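Local coordinates for fructokinase (Vibrio cholerae serotype O1, PDB 5EYN), which catalyses the ATP-dependent phosphorylation of fructose and belongs to the PfkB family of carbohydrate kinases, at residues 302-305 / 310-313; 53-56 / 60-63; 79-82 / 86-89. All blocks are in the same frame, centred on the assembly; numbering follows the deposited sequence.

Contact 1. Residues 302-305 / 310-313; sequences ATTQ and TALP. With NA (sodium ion), chain F.
The side chain of Gln305 lies across the methyl of Thr310, the two side chains meeting at about a right angle. The amide nitrogen NE2 of Gln305 comes to 3.4 Å from CG2 of Thr310. CG2, anti to the backbone N, faces the glutamine, while the hydroxyl of Thr310 is bonded to the backbone oxygen of Lys306. Ala311 brings its methyl between several groups of 302-305. CB of Ala311 is 3.3 Å from OG1 of Thr304 and 4.0 Å from CB of Gln305. OG1 of Thr304 stands between its own backbone N and carbonyl carbon (chi1 57°) and bonds back to the carbonyl of Leu301. On the buried side, CB of Ala302 touches CD2 of Leu312 at 4.3 Å. The sodium ion ties the backbones together. It is bound by Ala302 O at 2.5 Å and Gln305 O at 2.2 Å, with Gly307 O and two waters. One of these waters accepts a bond of 2.8 Å from Ala311 N. The second segment therefore reaches the metal through water. The side chain of Ala302 is about 5 Å from that of ADP-binding Ala264, beside the nucleotide site. The chemistry is consistent with a loop after helix 285-302 whose turn is held in part by three carbonyl oxygens and two waters on one sodium ion, while the side chains add van der Waals contacts, some of polar atoms against methyls.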
loop_
_atom_site.group_PDB
_atom_site.type_symbol
_atom_site.label_atom_id
_atom_site.label_comp_id
_atom_site.label_asym_id
_atom_site.label_seq_id
_atom_site.Cartn_x
_atom_site.Cartn_y
_atom_site.Cartn_z
ATOM N N ALA A 302 -4.383 -11.989 22.919
ATOM C CA ALA A 302 -4.321 -11.241 21.675
ATOM C C ALA A 302 -4.378 -12.130 20.458
ATOM O O ALA A 302 -4.802 -11.696 19.397
ATOM C CB ALA A 302 -3.037 -10.410 21.633
ATOM N N THR A 303 -3.962 -13.380 20.614
ATOM C CA THR A 303 -3.884 -14.289 19.476
ATOM C C THR A 303 -5.238 -14.895 19.091
ATOM O O THR A 303 -5.314 -15.607 18.097
ATOM C CB THR A 303 -2.951 -15.495 19.730
ATOM O OG1 THR A 303 -3.532 -16.378 20.710
ATOM C CG2 THR A 303 -1.549 -15.042 20.132
ATOM N N THR A 304 -6.292 -14.622 19.860
ATOM C CA THR A 304 -7.566 -15.316 19.674
ATOM C C THR A 304 -8.392 -14.762 18.522
ATOM O O THR A 304 -9.356 -15.398 18.102
ATOM C CB THR A 304 -8.396 -15.266 20.954
ATOM O OG1 THR A 304 -8.620 -13.908 21.354
ATOM C CG2 THR A 304 -7.726 -16.041 22.080
ATOM N N GLN A 305 -8.026 -13.607 17.979
ATOM C CA GLN A 305 -8.703 -13.053 16.817
ATOM C C GLN A 305 -7.690 -12.410 15.861
ATOM O O GLN A 305 -6.605 -11.952 16.271
ATOM C CB GLN A 305 -9.715 -11.990 17.206
ATOM C CG GLN A 305 -10.928 -12.526 17.953
ATOM C CD GLN A 305 -11.962 -11.446 18.155
ATOM O OE1 GLN A 305 -12.119 -10.923 19.244
ATOM N NE2 GLN A 305 -12.655 -11.099 17.094
ATOM N N THR A 310 -7.511 -6.554 17.770
ATOM C CA THR A 310 -8.901 -6.992 17.907
ATOM C C THR A 310 -9.198 -7.591 19.272
ATOM O O THR A 310 -10.228 -7.272 19.877
ATOM C CB THR A 310 -9.218 -7.991 16.813
ATOM O OG1 THR A 310 -8.808 -7.424 15.557
ATOM C CG2 THR A 310 -10.703 -8.274 16.787
ATOM N N ALA A 311 -8.316 -8.462 19.747
ATOM C CA ALA A 311 -8.554 -9.202 20.981
ATOM C C ALA A 311 -7.713 -8.709 22.151
ATOM O O ALA A 311 -7.574 -9.389 23.159
ATOM C CB ALA A 311 -8.338 -10.699 20.733
ATOM N N LEU A 312 -7.145 -7.512 22.025
ATOM C CA LEU A 312 -6.451 -6.915 23.165
ATOM C C LEU A 312 -7.440 -6.840 24.333
ATOM O O LEU A 312 -8.503 -6.234 24.207
ATOM C CB LEU A 312 -5.910 -5.534 22.808
ATOM C CG LEU A 312 -4.790 -5.533 21.772
ATOM C CD1 LEU A 312 -4.455 -4.110 21.373
ATOM C CD2 LEU A 312 -3.568 -6.226 22.343
ATOM N N PRO A 313 -7.088 -7.445 25.479
ATOM C CA PRO A 313 -8.122 -7.648 26.503
ATOM C C PRO A 313 -8.355 -6.445 27.395
ATOM O O PRO A 313 -7.477 -5.597 27.602
ATOM C CB PRO A 313 -7.564 -8.813 27.329
ATOM C CG PRO A 313 -6.079 -8.673 27.211
ATOM C CD PRO A 313 -5.871 -8.217 25.779
HETATM NA NA NA F . -5.295 -10.447 17.264
HETATM O O HOH W 1 -5.601 -9.016 19.115
HETATM O O HOH W 2 -3.593 -11.214 16.581
#

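Contact 2. Residues 53-56 / 60-63; sequences AIAR and RSAF
Ile54 and Ser61 form the close, buried part of this contact. The branch methyl CG2 of Ile54 lies 3.8 Å from CB of Ser61, and CB of Ile54 follows at 4.0 Å. CG2 is anti to the backbone N of Ile54, and this directs it at Ser61. Next along the helix, the methyl of Ala55 meets OG of Ser61 at 3.8 Å. That hydroxyl sits between the backbone N and the carbonyl carbon of Ser61 (chi1 67°). From there it turns back to the helix and bonds the backbone oxygen of Ala51. A buried polar atom is thus satisfied by a helix carbonyl, and this bond links strand to helix beside the apolar touch. Val21 of strand 21-24 also packs on Ile54, and Val85 on both Ala55 and Ser61. The solvent side is looser. Arg60 is exposed, and its CB points away from the helix. Its share is mostly backbone: N of Arg60 lies 4.1 Å from CG2 of Ile54. Its guanidinium runs out near that of Arg20, a pair of like charges. The two segments together bury a modest 135 Å². Helix 46-56 lies here against strand 61-68, which runs parallel to strand 21-24 in the main sheet. A helix packed in this way on the parallel part of the central mixed sheet is typical of the alpha/beta core of the ribokinase-like fold.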
loop_
_atom_site.group_PDB
_atom_site.type_symbol
_atom_site.label_atom_id
_atom_site.label_comp_id
_atom_site.label_asym_id
_atom_site.label_seq_id
_atom_site.Cartn_x
_atom_site.Cartn_y
_atom_site.Cartn_z
ATOM N N ALA A 53 -3.455 -1.425 23.674
ATOM C CA ALA A 53 -3.442 -2.450 24.707
ATOM C C ALA A 53 -3.507 -1.804 26.074
ATOM O O ALA A 53 -4.237 -2.263 26.951
ATOM C CB ALA A 53 -2.213 -3.292 24.615
ATOM N N ILE A 54 -2.710 -0.758 26.272
ATOM C CA ILE A 54 -2.693 -0.053 27.546
ATOM C C ILE A 54 -4.058 0.577 27.839
ATOM O O ILE A 54 -4.593 0.451 28.940
ATOM C CB ILE A 54 -1.577 1.000 27.555
ATOM C CG1 ILE A 54 -0.222 0.296 27.579
ATOM C CG2 ILE A 54 -1.726 1.906 28.747
ATOM C CD1 ILE A 54 0.959 1.209 27.280
ATOM N N ALA A 55 -4.620 1.256 26.849
ATOM C CA ALA A 55 -5.915 1.901 27.005
ATOM C C ALA A 55 -7.025 0.897 27.335
ATOM O O ALA A 55 -7.878 1.158 28.182
ATOM C CB ALA A 55 -6.258 2.703 25.761
ATOM N N ARG A 56 -6.982 -0.270 26.710
ATOM C CA ARG A 56 -8.010 -1.278 26.944
ATOM C C ARG A 56 -7.973 -1.774 28.371
ATOM O O ARG A 56 -8.993 -2.199 28.896
ATOM C CB ARG A 56 -7.837 -2.451 25.999
ATOM C CG ARG A 56 -8.170 -2.101 24.576
ATOM C CD ARG A 56 -9.103 -3.070 23.977
ATOM N NE ARG A 56 -9.442 -2.711 22.607
ATOM C CZ ARG A 56 -9.634 -3.586 21.639
ATOM N NH1 ARG A 56 -9.514 -4.875 21.883
ATOM N NH2 ARG A 56 -9.947 -3.165 20.431
ATOM N N ARG A 60 -3.366 4.965 30.851
ATOM C CA ARG A 60 -3.254 6.279 30.256
ATOM C C ARG A 60 -2.186 6.240 29.182
ATOM O O ARG A 60 -1.006 6.321 29.478
ATOM C CB ARG A 60 -2.849 7.268 31.344
ATOM C CG ARG A 60 -2.907 8.711 30.953
ATOM C CD ARG A 60 -2.336 9.521 32.087
ATOM N NE ARG A 60 -2.692 10.927 32.039
ATOM C CZ ARG A 60 -2.289 11.810 32.943
ATOM N NH1 ARG A 60 -2.654 13.082 32.848
ATOM N NH2 ARG A 60 -1.521 11.419 33.952
ATOM N N SER A 61 -2.598 6.114 27.934
ATOM C CA SER A 61 -1.640 6.063 26.843
ATOM C C SER A 61 -1.888 7.219 25.875
ATOM O O SER A 61 -3.004 7.718 25.734
ATOM C CB SER A 61 -1.683 4.703 26.139
ATOM O OG SER A 61 -2.904 4.530 25.478
ATOM N N ALA A 62 -0.816 7.650 25.228
ATOM C CA ALA A 62 -0.854 8.783 24.313
ATOM C C ALA A 62 0.112 8.480 23.199
ATOM O O ALA A 62 1.161 7.914 23.454
ATOM C CB ALA A 62 -0.455 10.065 25.031
ATOM N N PHE A 63 -0.236 8.855 21.975
ATOM C CA PHE A 63 0.563 8.522 20.806
ATOM C C PHE A 63 1.029 9.795 20.140
ATOM O O PHE A 63 0.243 10.723 19.977
ATOM C CB PHE A 63 -0.291 7.729 19.819
ATOM C CG PHE A 63 0.468 7.155 18.651
ATOM C CD1 PHE A 63 0.906 5.849 18.691
ATOM C CD2 PHE A 63 0.724 7.904 17.518
ATOM C CE1 PHE A 63 1.583 5.300 17.640
ATOM C CE2 PHE A 63 1.414 7.355 16.459
ATOM C CZ PHE A 63 1.836 6.048 16.523
#

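Contact 3. Residues 79-82 / 86-89; sequences TLTD and DCQH
Leu80 packs its CB against the sulfur of Cys87, with SG at 4.0 Å. CD1 of Leu80 reaches CB of Cys87 at 4.1 Å, so the leucine touches both side-chain atoms of the cysteine. Leu80 is the buried partner here, and Phe63 of strand 61-68 and Val85 also touch it. Thr81 follows on the exposed side of the helix. OG1 of Thr81 lies 3.5 Å from SG of Cys87, but its hydrogen bond goes back along the helix to the backbone oxygen of Gln77. The torsion of Thr81 (chi1 -67°) sets OG1 beside its own backbone N, where it can reach that carbonyl and still lie against the sulfur. SG sits between the backbone N and the carbonyl carbon of Cys87 (chi1 47°). It also lies near the helix backbone, 4.0 Å from N of Thr81. Cys87 thus spans two successive helix residues. Beyond it the chain turns a corner at Gln88 and His89. An Asx turn leads into this corner: OD2 of Asp86 accepts from N of Gln88 at 3.1 Å. The bond is fairly straight, at 158°, and meets the carboxylate oxygen nearly along its C-O bond. Helix 71-82 and strand 86-93 are the last two elements of a beta-alpha-beta crossover that begins with strand 61-68. This is typical of the parallel part of the central sheet in ribokinase-like kinases.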
loop_
_atom_site.group_PDB
_atom_site.type_symbol
_atom_site.label_atom_id
_atom_site.label_comp_id
_atom_site.label_asym_id
_atom_site.label_seq_id
_atom_site.Cartn_x
_atom_site.Cartn_y
_atom_site.Cartn_z
ATOM N N THR A 79 -9.269 5.069 14.952
ATOM C CA THR A 79 -9.067 3.911 15.800
ATOM C C THR A 79 -8.521 4.341 17.162
ATOM O O THR A 79 -9.034 3.940 18.206
ATOM C CB THR A 79 -8.107 2.889 15.147
ATOM O OG1 THR A 79 -8.683 2.367 13.939
ATOM C CG2 THR A 79 -7.789 1.739 16.092
ATOM N N LEU A 80 -7.471 5.158 17.166
ATOM C CA LEU A 80 -6.916 5.617 18.434
ATOM C C LEU A 80 -7.958 6.406 19.238
ATOM O O LEU A 80 -8.056 6.258 20.460
ATOM C CB LEU A 80 -5.657 6.452 18.214
ATOM C CG LEU A 80 -4.493 5.663 17.622
ATOM C CD1 LEU A 80 -3.306 6.580 17.517
ATOM C CD2 LEU A 80 -4.131 4.433 18.420
ATOM N N THR A 81 -8.733 7.238 18.553
ATOM C CA THR A 81 -9.804 7.997 19.197
ATOM C C THR A 81 -10.808 7.052 19.842
ATOM O O THR A 81 -11.148 7.192 21.030
ATOM C CB THR A 81 -10.540 8.877 18.172
ATOM O OG1 THR A 81 -9.651 9.901 17.700
ATOM C CG2 THR A 81 -11.768 9.525 18.789
ATOM N N ASP A 82 -11.285 6.086 19.063
ATOM C CA ASP A 82 -12.259 5.122 19.552
ATOM C C ASP A 82 -11.728 4.413 20.787
ATOM O O ASP A 82 -12.484 4.127 21.712
ATOM C CB ASP A 82 -12.565 4.060 18.493
ATOM C CG ASP A 82 -13.402 4.577 17.340
ATOM O OD1 ASP A 82 -13.541 3.822 16.356
ATOM O OD2 ASP A 82 -13.901 5.718 17.403
ATOM N N ASP A 86 -4.895 9.017 23.714
ATOM C CA ASP A 86 -4.707 10.428 23.407
ATOM C C ASP A 86 -3.904 10.529 22.106
ATOM O O ASP A 86 -2.806 9.996 22.016
ATOM C CB ASP A 86 -3.974 11.087 24.579
ATOM C CG ASP A 86 -3.674 12.561 24.364
ATOM O OD1 ASP A 86 -3.671 13.289 25.378
ATOM O OD2 ASP A 86 -3.415 12.996 23.227
ATOM N N CYS A 87 -4.480 11.162 21.091
ATOM C CA CYS A 87 -3.826 11.266 19.793
ATOM C C CYS A 87 -3.777 12.699 19.289
ATOM O O CYS A 87 -3.675 12.951 18.093
ATOM C CB CYS A 87 -4.477 10.338 18.751
ATOM S SG CYS A 87 -6.282 10.388 18.664
ATOM N N GLN A 88 -3.786 13.639 20.224
ATOM C CA GLN A 88 -3.599 15.044 19.882
ATOM C C GLN A 88 -2.299 15.268 19.096
ATOM O O GLN A 88 -2.210 16.175 18.271
ATOM C CB GLN A 88 -3.571 15.898 21.156
ATOM C CG GLN A 88 -4.703 15.626 22.156
ATOM C CD GLN A 88 -6.066 16.099 21.683
ATOM O OE1 GLN A 88 -6.539 15.727 20.602
ATOM N NE2 GLN A 88 -6.715 16.915 22.506
ATOM N N HIS A 89 -1.291 14.445 19.365
ATOM C CA HIS A 89 0.016 14.595 18.728
ATOM C C HIS A 89 0.253 13.599 17.590
ATOM O O HIS A 89 1.388 13.354 17.189
ATOM C CB HIS A 89 1.119 14.478 19.770
ATOM C CG HIS A 89 1.022 15.513 20.842
ATOM N ND1 HIS A 89 1.383 16.826 20.638
ATOM C CD2 HIS A 89 0.569 15.440 22.114
ATOM C CE1 HIS A 89 1.168 17.514 21.743
ATOM N NE2 HIS A 89 0.669 16.696 22.653
#

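Along the chain the order is contact 2, contact 3, contact 1. Contacts 2 and 3 lie close, their centres about 9 Å apart. They share the main sheet, in which strands 61-68 and 86-93 are parallel neighbours. Backbone bonds join them, with Phe63 N 2.8 Å from Asp86 O. Contact 1 lies in the loop between helices 285-302 and 315-322, its centre about 16 Å from contact 2 and about 20 Å from contact 3. Arg56 bridges contacts 1 and 2: NH1 probably hydrogen-bonds the backbone oxygens of Leu312 and Thr310. NH2 forms a salt bridge with Glu83, between the segments of contact 3. Helix 46-56, which includes fructose-binding Asn49, is thereby tied to the sodium-bearing loop.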